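Long-range contacts in short afifavidin (Afifella pfennigii, PDB 6HDT), which forms a strong non-covalent complex with biotin and with 2-iminobiotin, although its role in the bacterium is still obscure: residues 27-32 with 47-52; 43-48 with 59-64; 55-60 with 78-83. All coordinates share one frame; numbering follows the deposited sequence.

Interaction 1: 27-32 with 47-52; sequences DGSTMT and NNAPGF. With BTN (biotin), chain E.
Ser29 and Asn48 make the tight part of this contact: the backbone N of Asn48 donates to Ser29 OG over 2.8 Å in an almost straight bond. With OG anti to its carbonyl carbon (chi1 -59°), the buried serine also donates a hydrogen bond to biotin O3, 2.7 Å from OG. Serine suits the place because one short arm accepts from the loop and donates to the ligand, and the incoming N-H probably polarises the hydroxyl as a donor. Beside it, Asn47 OD1 receives the N-H of biotin N2 at 2.9 Å. The same OD1 takes Ala49 N at 3.0 Å from above its carbonyl plane, closing an Asx turn that steadies the amide. In the avidin barrel, 47-52 belongs to the loop after strand 40-46, and here it wraps the bound biotin; further along, the type II turn from Ala49 to Phe52 lays the Phe52 ring over biotin, with C4 3.9 Å above the ring centre. An alanine in place of Asn47 would probably leave biotin N2 without this acceptor and Ala49 N without the bond that closes the Asx turn, so the loop could shift. Toward solvent the contact is looser. Asn48 ND2 reaches Gly28 O at 2.9 Å with that oxygen in its amide plane, but this side chain was modelled in two conformers, so the bond may be held only part of the time. Gly28 adopts a positive phi of 80°, which glycine accepts easily. At the partly exposed Asp27, CB merely rests 4.0 Å from Ala49 CB, while Asp27 N is held by Asn25 OD1.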
loop_
_atom_site.group_PDB
_atom_site.type_symbol
_atom_site.label_atom_id
_atom_site.label_comp_id
_atom_site.label_asym_id
_atom_site.label_seq_id
_atom_site.Cartn_x
_atom_site.Cartn_y
_atom_site.Cartn_z
ATOM N N ASP A 27 4.629 -8.646 17.251
ATOM C CA ASP A 27 4.139 -7.874 18.363
ATOM C C ASP A 27 2.703 -8.200 18.735
ATOM O O ASP A 27 2.127 -7.519 19.568
ATOM C CB ASP A 27 4.260 -6.385 18.063
ATOM C CG ASP A 27 5.705 -5.931 18.008
ATOM O OD1 ASP A 27 6.450 -6.222 18.970
ATOM O OD2 ASP A 27 6.092 -5.300 17.005
ATOM N N GLY A 28 2.129 -9.234 18.123
ATOM C CA GLY A 28 0.751 -9.647 18.414
ATOM C C GLY A 28 -0.356 -8.849 17.736
ATOM O O GLY A 28 -1.539 -9.044 18.052
ATOM N N SER A 29 0.003 -7.954 16.815
ATOM C CA SER A 29 -1.022 -7.327 15.968
ATOM C C SER A 29 -1.593 -8.442 15.085
ATOM O O SER A 29 -0.902 -9.434 14.767
ATOM C CB SER A 29 -0.493 -6.141 15.161
ATOM O OG SER A 29 0.011 -5.147 16.052
ATOM N N THR A 30 -2.879 -8.315 14.792
ATOM C CA THR A 30 -3.564 -9.292 13.967
ATOM C C THR A 30 -4.177 -8.610 12.755
ATOM O O THR A 30 -4.534 -7.382 12.748
ATOM C CB THR A 30 -4.665 -10.052 14.749
ATOM O OG1 THR A 30 -5.547 -9.131 15.389
ATOM C CG2 THR A 30 -4.046 -10.958 15.817
ATOM N N MET A 31 -4.334 -9.406 11.718
ATOM C CA MET A 31 -5.085 -8.947 10.584
ATOM C C MET A 31 -5.749 -10.110 9.910
ATOM O O MET A 31 -5.276 -11.256 10.000
ATOM C CB MET A 31 -4.174 -8.183 9.627
ATOM C CG MET A 31 -3.123 -9.031 8.942
ATOM S SD MET A 31 -2.206 -8.146 7.663
ATOM C CE MET A 31 -1.157 -9.525 7.192
ATOM N N THR A 32 -6.809 -9.792 9.190
ATOM C CA THR A 32 -7.411 -10.742 8.292
ATOM C C THR A 32 -7.313 -10.202 6.869
ATOM O O THR A 32 -7.558 -9.027 6.610
ATOM C CB THR A 32 -8.872 -11.067 8.691
ATOM O OG1 THR A 32 -8.907 -11.697 9.974
ATOM C CG2 THR A 32 -9.534 -11.964 7.661
ATOM N N ASN A 47 -4.052 -3.329 15.627
ATOM C CA ASN A 47 -2.753 -2.980 16.171
ATOM C C ASN A 47 -2.682 -3.301 17.663
ATOM O O ASN A 47 -3.536 -2.868 18.439
ATOM C CB ASN A 47 -2.439 -1.508 15.887
ATOM C CG ASN A 47 -1.236 -1.012 16.640
ATOM O OD1 ASN A 47 -0.225 -1.695 16.713
ATOM N ND2 ASN A 47 -1.331 0.204 17.201
ATOM N N ASN A 48 -1.682 -4.095 18.036
ATOM C CA ASN A 48 -1.495 -4.405 19.434
ATOM C C ASN A 48 -0.025 -4.051 19.865
ATOM O O ASN A 48 0.387 -4.319 20.989
ATOM C CB ASN A 48 -2.009 -5.863 19.698
ATOM C CG ASN A 48 -3.504 -6.088 19.257
ATOM O OD1 ASN A 48 -4.399 -5.288 19.566
ATOM N ND2 ASN A 48 -3.768 -7.196 18.542
ATOM N N ALA A 49 0.724 -3.376 18.977
ATOM C CA ALA A 49 2.112 -3.038 19.251
ATOM C C ALA A 49 2.262 -1.909 20.274
ATOM O O ALA A 49 1.596 -0.869 20.174
ATOM C CB ALA A 49 2.841 -2.669 17.983
ATOM N N PRO A 50 3.144 -2.111 21.261
ATOM C CA PRO A 50 3.370 -1.057 22.263
ATOM C C PRO A 50 4.047 0.197 21.681
ATOM O O PRO A 50 4.797 0.101 20.720
ATOM C CB PRO A 50 4.257 -1.734 23.321
ATOM C CG PRO A 50 4.646 -3.083 22.763
ATOM C CD PRO A 50 4.018 -3.292 21.431
ATOM N N GLY A 51 3.781 1.361 22.257
ATOM C CA GLY A 51 4.434 2.612 21.812
ATOM C C GLY A 51 3.813 3.257 20.589
ATOM O O GLY A 51 4.365 4.206 20.032
ATOM N N PHE A 52 2.664 2.731 20.179
ATOM C CA PHE A 52 1.832 3.276 19.143
ATOM C C PHE A 52 0.425 3.468 19.716
ATOM O O PHE A 52 0.012 2.798 20.698
ATOM C CB PHE A 52 1.753 2.298 17.964
ATOM C CG PHE A 52 3.065 2.081 17.261
ATOM C CD1 PHE A 52 3.486 2.935 16.252
ATOM C CD2 PHE A 52 3.878 1.022 17.616
ATOM C CE1 PHE A 52 4.695 2.725 15.610
ATOM C CE2 PHE A 52 5.095 0.799 16.976
ATOM C CZ PHE A 52 5.500 1.639 15.972
HETATM C C11 BTN E . -0.173 5.267 15.039
HETATM O O11 BTN E . 0.061 6.300 14.381
HETATM O O12 BTN E . 0.402 5.030 16.127
HETATM C C10 BTN E . -1.178 4.287 14.460
HETATM C C9 BTN E . -0.852 2.833 14.796
HETATM C C8 BTN E . 0.390 2.327 14.056
HETATM C C7 BTN E . 0.804 0.909 14.441
HETATM C C2 BTN E . 2.035 0.500 13.639
HETATM S S1 BTN E . 1.730 0.098 11.928
HETATM C C6 BTN E . 3.318 -0.666 11.767
HETATM C C5 BTN E . 3.553 -1.383 13.084
HETATM N N1 BTN E . 3.053 -2.729 13.077
HETATM C C3 BTN E . 2.043 -2.976 13.909
HETATM O O3 BTN E . 1.509 -4.090 14.055
HETATM N N2 BTN E . 1.735 -1.816 14.545
HETATM C C4 BTN E . 2.681 -0.770 14.189
#

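Interaction 2: 43-48 with 59-64; sequences GFYVNN and YPLVGL. With BTN (biotin), chain E.
Gly43 to Tyr45 and Tyr59 to Leu61 pair as antiparallel neighbours, the two strands of a beta hairpin in the barrel wall. Tyr45 and Tyr59 form a hydrogen-bonded pair: Tyr45 N gives to Tyr59 O at 2.9 Å, and Tyr59 N returns a bond of the same length to Tyr45 O. Between the bonded pairs, Phe44 stands opposite Pro60 in a non-hydrogen-bonded pair, a place where proline's missing N-H costs this ladder nothing; Phe44 CA makes an additional CA-H...O contact of 3.1 Å with Tyr59 O, which also accepts from Tyr45 N. The ladder is less regular at Gly43, where Leu61 N binds Gly43 O at 3.2 Å from above the carbonyl plane and the return bond from Gly43 N is weak. Any CB on Gly43 would crowd Leu61 CG and jam against the carbonyl O of the preceding residue. As in other avidins, one side of the wall faces the barrel interior, and there Tyr45, Tyr59 and Leu61 are buried. Tyr45 CG lies anti to the backbone N (chi1 -159°), which sends the ring away from strand 58-66 and toward the ligand. Its OH donates to biotin O3, 2.7 Å away and in the plane of the ring, while Leu61 CD2 lies 4.3 Å from Tyr45 CD2 at the ring edge. Trp89 also meets the Tyr45 ring. On the other side of strand 58-66, Val62 packs on Leu64 of the second subunit.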
loop_
_atom_site.group_PDB
_atom_site.type_symbol
_atom_site.label_atom_id
_atom_site.label_comp_id
_atom_site.label_asym_id
_atom_site.label_seq_id
_atom_site.Cartn_x
_atom_site.Cartn_y
_atom_site.Cartn_z
ATOM N N GLY A 43 -9.418 -6.325 3.941
ATOM C CA GLY A 43 -9.434 -6.931 5.252
ATOM C C GLY A 43 -9.527 -5.856 6.315
ATOM O O GLY A 43 -10.083 -4.780 6.076
ATOM N N PHE A 44 -8.945 -6.177 7.456
ATOM C CA PHE A 44 -8.838 -5.305 8.627
ATOM C C PHE A 44 -7.588 -5.648 9.429
ATOM O O PHE A 44 -7.023 -6.755 9.322
ATOM C CB PHE A 44 -10.086 -5.383 9.515
ATOM C CG PHE A 44 -10.202 -6.663 10.304
ATOM C CD1 PHE A 44 -9.595 -6.810 11.553
ATOM C CD2 PHE A 44 -10.941 -7.721 9.794
ATOM C CE1 PHE A 44 -9.707 -8.000 12.265
ATOM C CE2 PHE A 44 -11.077 -8.887 10.508
ATOM C CZ PHE A 44 -10.454 -9.038 11.739
ATOM N N TYR A 45 -7.159 -4.666 10.218
ATOM C CA TYR A 45 -5.935 -4.726 10.980
ATOM C C TYR A 45 -6.165 -4.309 12.399
ATOM O O TYR A 45 -6.780 -3.275 12.653
ATOM C CB TYR A 45 -4.880 -3.820 10.356
ATOM C CG TYR A 45 -3.460 -4.163 10.737
ATOM C CD1 TYR A 45 -2.885 -3.660 11.894
ATOM C CD2 TYR A 45 -2.685 -4.982 9.916
ATOM C CE1 TYR A 45 -1.564 -3.974 12.243
ATOM C CE2 TYR A 45 -1.380 -5.298 10.252
ATOM C CZ TYR A 45 -0.813 -4.779 11.414
ATOM O OH TYR A 45 0.467 -5.082 11.790
ATOM N N VAL A 46 -5.642 -5.097 13.327
ATOM C CA VAL A 46 -5.747 -4.753 14.739
ATOM C C VAL A 46 -4.366 -4.578 15.302
ATOM O O VAL A 46 -3.596 -5.536 15.429
ATOM C CB VAL A 46 -6.564 -5.751 15.566
ATOM C CG1 VAL A 46 -6.597 -5.314 17.038
ATOM C CG2 VAL A 46 -7.978 -5.847 15.017
ATOM N N ASN A 47 -4.052 -3.329 15.627
ATOM C CA ASN A 47 -2.753 -2.980 16.171
ATOM C C ASN A 47 -2.682 -3.301 17.663
ATOM O O ASN A 47 -3.536 -2.868 18.439
ATOM C CB ASN A 47 -2.439 -1.508 15.887
ATOM C CG ASN A 47 -1.236 -1.012 16.640
ATOM O OD1 ASN A 47 -0.225 -1.695 16.713
ATOM N ND2 ASN A 47 -1.331 0.204 17.201
ATOM N N ASN A 48 -1.682 -4.095 18.036
ATOM C CA ASN A 48 -1.495 -4.405 19.434
ATOM C C ASN A 48 -0.025 -4.051 19.865
ATOM O O ASN A 48 0.387 -4.319 20.989
ATOM C CB ASN A 48 -2.009 -5.863 19.698
ATOM C CG ASN A 48 -3.504 -6.088 19.257
ATOM O OD1 ASN A 48 -4.399 -5.288 19.566
ATOM N ND2 ASN A 48 -3.768 -7.196 18.542
ATOM N N TYR A 59 -9.105 -1.630 12.013
ATOM C CA TYR A 59 -8.998 -0.589 10.990
ATOM C C TYR A 59 -9.068 -1.208 9.597
ATOM O O TYR A 59 -8.546 -2.320 9.351
ATOM C CB TYR A 59 -7.718 0.212 11.178
ATOM C CG TYR A 59 -7.778 1.065 12.411
ATOM C CD1 TYR A 59 -7.486 0.549 13.667
ATOM C CD2 TYR A 59 -8.176 2.399 12.326
ATOM C CE1 TYR A 59 -7.588 1.340 14.823
ATOM C CE2 TYR A 59 -8.251 3.185 13.465
ATOM C CZ TYR A 59 -7.971 2.652 14.707
ATOM O OH TYR A 59 -8.053 3.455 15.830
ATOM N N PRO A 60 -9.741 -0.519 8.670
ATOM C CA PRO A 60 -9.819 -1.025 7.296
ATOM C C PRO A 60 -8.439 -1.165 6.663
ATOM O O PRO A 60 -7.528 -0.381 6.937
ATOM C CB PRO A 60 -10.671 0.022 6.566
ATOM C CG PRO A 60 -11.351 0.802 7.650
ATOM C CD PRO A 60 -10.438 0.772 8.829
ATOM N N LEU A 61 -8.280 -2.203 5.844
ATOM C CA LEU A 61 -7.061 -2.345 5.052
ATOM C C LEU A 61 -7.399 -2.626 3.583
ATOM O O LEU A 61 -8.395 -3.293 3.287
ATOM C CB LEU A 61 -6.098 -3.345 5.693
ATOM C CG LEU A 61 -5.958 -4.829 5.361
ATOM C CD1 LEU A 61 -5.547 -5.155 3.935
ATOM C CD2 LEU A 61 -4.932 -5.392 6.324
ATOM N N VAL A 62 -6.599 -2.035 2.677
ATOM C CA VAL A 62 -6.733 -2.260 1.226
ATOM C C VAL A 62 -5.383 -2.427 0.563
ATOM O O VAL A 62 -4.405 -1.831 0.967
ATOM C CB VAL A 62 -7.518 -1.143 0.516
ATOM C CG1 VAL A 62 -8.871 -0.960 1.187
ATOM C CG2 VAL A 62 -6.724 0.147 0.463
ATOM N N GLY A 63 -5.314 -3.294 -0.439
ATOM C CA GLY A 63 -4.045 -3.508 -1.099
ATOM C C GLY A 63 -4.220 -4.236 -2.404
ATOM O O GLY A 63 -5.338 -4.358 -2.932
ATOM N N LEU A 64 -3.088 -4.687 -2.929
ATOM C CA LEU A 64 -3.050 -5.526 -4.113
ATOM C C LEU A 64 -2.033 -6.630 -3.913
ATOM O O LEU A 64 -1.149 -6.552 -3.087
ATOM C CB LEU A 64 -2.665 -4.722 -5.348
ATOM C CG LEU A 64 -3.650 -3.630 -5.763
ATOM C CD1 LEU A 64 -2.981 -2.637 -6.706
ATOM C CD2 LEU A 64 -4.924 -4.222 -6.342
HETATM C C11 BTN E . -0.173 5.267 15.039
HETATM O O11 BTN E . 0.061 6.300 14.381
HETATM O O12 BTN E . 0.402 5.030 16.127
HETATM C C10 BTN E . -1.178 4.287 14.460
HETATM C C9 BTN E . -0.852 2.833 14.796
HETATM C C8 BTN E . 0.390 2.327 14.056
HETATM C C7 BTN E . 0.804 0.909 14.441
HETATM C C2 BTN E . 2.035 0.500 13.639
HETATM S S1 BTN E . 1.730 0.098 11.928
HETATM C C6 BTN E . 3.318 -0.666 11.767
HETATM C C5 BTN E . 3.553 -1.383 13.084
HETATM N N1 BTN E . 3.053 -2.729 13.077
HETATM C C3 BTN E . 2.043 -2.976 13.909
HETATM O O3 BTN E . 1.509 -4.090 14.055
HETATM N N2 BTN E . 1.735 -1.816 14.545
HETATM C C4 BTN E . 2.681 -0.770 14.189
HETATM O O HOH W 1 -11.122 -2.813 4.983
#

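Interaction 3: 55-60 with 78-83; sequences QGTPYP and NATANC. With BTN (biotin), chain E.
The Tyr59 ring carries the Asn78 amide stacked on one face, the two planes 11° apart and ND2 3.2 Å above the ring centre. At the ring edge, in its plane, lies Ala81 O, which accepts from Tyr59 OH at 2.9 Å; Trp76 of strand 69-77 meets the same ring edge-to-face. Because the amide lies flat on the ring, its N-H groups run alongside the face instead of into it. Both find acceptors in the amide plane: Asn78 ND2 donates to Thr57 OG1 at 2.9 Å and to Pro58 O at 2.8 Å. With CG between the backbone N and the carbonyl carbon (chi1 68°), the Asn78 amide also folds back over its own turn. There OD1 takes Ala81 N at 3.0 Å, nearly along the C=O axis, and Thr80 N at 3.0 Å from above the plane, making an Asx turn and Asx motif. Asparagine fits well, since four bonds fix one flat group. The 78-83 turn joins strands 69-77 and 82-96 at the end of the barrel where biotin's carboxylate lies, and the disulfide from Cys83 to Cys54 ties it to the loop ahead of strand 58-66. Cys83 CB approaches biotin O11 at 3.5 Å. Ala81 O is gripped twice, with Asn78 N reaching it from the face opposite Tyr59 OH. On the exposed flank, the methyls Thr57 CG2 and Thr80 CG2 meet tip to tip at 3.9 Å.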
loop_
_atom_site.group_PDB
_atom_site.type_symbol
_atom_site.label_atom_id
_atom_site.label_comp_id
_atom_site.label_asym_id
_atom_site.label_seq_id
_atom_site.Cartn_x
_atom_site.Cartn_y
_atom_site.Cartn_z
ATOM N N GLN A 55 -4.768 1.304 19.334
ATOM C CA GLN A 55 -4.634 -0.096 19.726
ATOM C C GLN A 55 -5.980 -0.784 19.943
ATOM O O GLN A 55 -6.939 -0.189 20.439
ATOM C CB GLN A 55 -3.825 -0.217 21.012
ATOM C CG GLN A 55 -2.339 -0.055 20.824
ATOM C CD GLN A 55 -1.723 0.693 21.967
ATOM O OE1 GLN A 55 -2.375 1.507 22.620
ATOM N NE2 GLN A 55 -0.456 0.435 22.213
ATOM N N GLY A 56 -6.034 -2.052 19.560
ATOM C CA GLY A 56 -7.109 -2.930 19.961
ATOM C C GLY A 56 -8.454 -2.899 19.250
ATOM O O GLY A 56 -9.371 -3.571 19.708
ATOM N N THR A 57 -8.590 -2.148 18.158
ATOM C CA THR A 57 -9.831 -2.168 17.367
ATOM C C THR A 57 -9.515 -2.292 15.885
ATOM O O THR A 57 -8.447 -1.874 15.451
ATOM C CB THR A 57 -10.676 -0.886 17.599
ATOM O OG1 THR A 57 -10.005 0.246 17.048
ATOM C CG2 THR A 57 -10.899 -0.663 19.079
ATOM N N PRO A 58 -10.420 -2.893 15.092
ATOM C CA PRO A 58 -10.101 -3.057 13.660
ATOM C C PRO A 58 -10.119 -1.757 12.868
ATOM O O PRO A 58 -11.003 -0.899 13.081
ATOM C CB PRO A 58 -11.205 -3.976 13.149
ATOM C CG PRO A 58 -11.760 -4.626 14.355
ATOM C CD PRO A 58 -11.658 -3.606 15.448
ATOM N N TYR A 59 -9.105 -1.630 12.013
ATOM C CA TYR A 59 -8.998 -0.589 10.990
ATOM C C TYR A 59 -9.068 -1.208 9.597
ATOM O O TYR A 59 -8.546 -2.320 9.351
ATOM C CB TYR A 59 -7.718 0.212 11.178
ATOM C CG TYR A 59 -7.778 1.065 12.411
ATOM C CD1 TYR A 59 -7.486 0.549 13.667
ATOM C CD2 TYR A 59 -8.176 2.399 12.326
ATOM C CE1 TYR A 59 -7.588 1.340 14.823
ATOM C CE2 TYR A 59 -8.251 3.185 13.465
ATOM C CZ TYR A 59 -7.971 2.652 14.707
ATOM O OH TYR A 59 -8.053 3.455 15.830
ATOM N N PRO A 60 -9.741 -0.519 8.670
ATOM C CA PRO A 60 -9.819 -1.025 7.296
ATOM C C PRO A 60 -8.439 -1.165 6.663
ATOM O O PRO A 60 -7.528 -0.381 6.937
ATOM C CB PRO A 60 -10.671 0.022 6.566
ATOM C CG PRO A 60 -11.351 0.802 7.650
ATOM C CD PRO A 60 -10.438 0.772 8.829
ATOM N N ASN A 78 -10.946 5.217 12.625
ATOM C CA ASN A 78 -12.179 4.454 12.685
ATOM C C ASN A 78 -13.140 5.159 13.653
ATOM O O ASN A 78 -12.851 6.278 14.082
ATOM C CB ASN A 78 -11.919 2.947 12.994
ATOM C CG ASN A 78 -11.396 2.677 14.388
ATOM O OD1 ASN A 78 -11.365 3.561 15.266
ATOM N ND2 ASN A 78 -10.998 1.408 14.619
ATOM N N ALA A 79 -14.270 4.533 13.982
ATOM C CA ALA A 79 -15.259 5.172 14.875
ATOM C C ALA A 79 -14.762 5.407 16.331
ATOM O O ALA A 79 -15.298 6.253 17.068
ATOM C CB ALA A 79 -16.540 4.359 14.875
ATOM N N THR A 80 -13.718 4.683 16.710
ATOM C CA THR A 80 -13.193 4.613 18.063
ATOM C C THR A 80 -12.051 5.608 18.300
ATOM O O THR A 80 -12.077 6.359 19.280
ATOM C CB THR A 80 -12.688 3.174 18.334
ATOM O OG1 THR A 80 -13.822 2.303 18.319
ATOM C CG2 THR A 80 -12.017 3.065 19.671
ATOM N N ALA A 81 -11.067 5.605 17.408
ATOM C CA ALA A 81 -9.869 6.436 17.552
ATOM C C ALA A 81 -9.179 6.783 16.244
ATOM O O ALA A 81 -9.189 6.035 15.280
ATOM C CB ALA A 81 -8.866 5.766 18.478
ATOM N N ASN A 82 -8.490 7.906 16.297
ATOM C CA ASN A 82 -7.748 8.451 15.185
ATOM C C ASN A 82 -6.337 8.741 15.657
ATOM O O ASN A 82 -6.119 9.346 16.729
ATOM C CB ASN A 82 -8.408 9.741 14.694
ATOM C CG ASN A 82 -7.740 10.320 13.442
ATOM O OD1 ASN A 82 -8.229 10.167 12.328
ATOM N ND2 ASN A 82 -6.646 11.014 13.634
ATOM N N CYS A 83 -5.378 8.340 14.835
ATOM C CA CYS A 83 -3.968 8.628 15.090
ATOM C C CYS A 83 -3.302 9.542 14.027
ATOM O O CYS A 83 -2.101 9.794 14.095
ATOM C CB CYS A 83 -3.219 7.300 15.256
ATOM S SG CYS A 83 -3.721 6.463 16.767
HETATM C C11 BTN E . -0.173 5.267 15.039
HETATM O O11 BTN E . 0.061 6.300 14.381
HETATM O O12 BTN E . 0.402 5.030 16.127
HETATM C C10 BTN E . -1.178 4.287 14.460
HETATM C C9 BTN E . -0.852 2.833 14.796
HETATM C C8 BTN E . 0.390 2.327 14.056
HETATM C C7 BTN E . 0.804 0.909 14.441
HETATM C C2 BTN E . 2.035 0.500 13.639
HETATM S S1 BTN E . 1.730 0.098 11.928
HETATM C C6 BTN E . 3.318 -0.666 11.767
HETATM C C5 BTN E . 3.553 -1.383 13.084
HETATM N N1 BTN E . 3.053 -2.729 13.077
HETATM C C3 BTN E . 2.043 -2.976 13.909
HETATM O O3 BTN E . 1.509 -4.090 14.055
HETATM N N2 BTN E . 1.735 -1.816 14.545
HETATM C C4 BTN E . 2.681 -0.770 14.189
#

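All three contacts lie in one barrel and touch the same biotin. Interactions 1 and 2, their centres 11 Å apart, share Asn47 and Asn48 and converge on the ureido end, where Ser29, just ahead of strand 30-35, and Tyr45 of strand 40-46 both donate to biotin O3; Asn25, Gly53, Ser85 and Asp123 supply further bonds to the ligand. Interaction 3 touches the carboxylate end, about 12 Å from interaction 1 and 10 Å from interaction 2, centre to centre. It shares Tyr59 and Pro60 with interaction 2, so one tyrosine serves the hairpin with its backbone and the 78-83 turn with its ring. A probable hydrogen bond from Gly56 N to Asn47 O, 2.9 Å, links 55-60 to the biotin-binding loop.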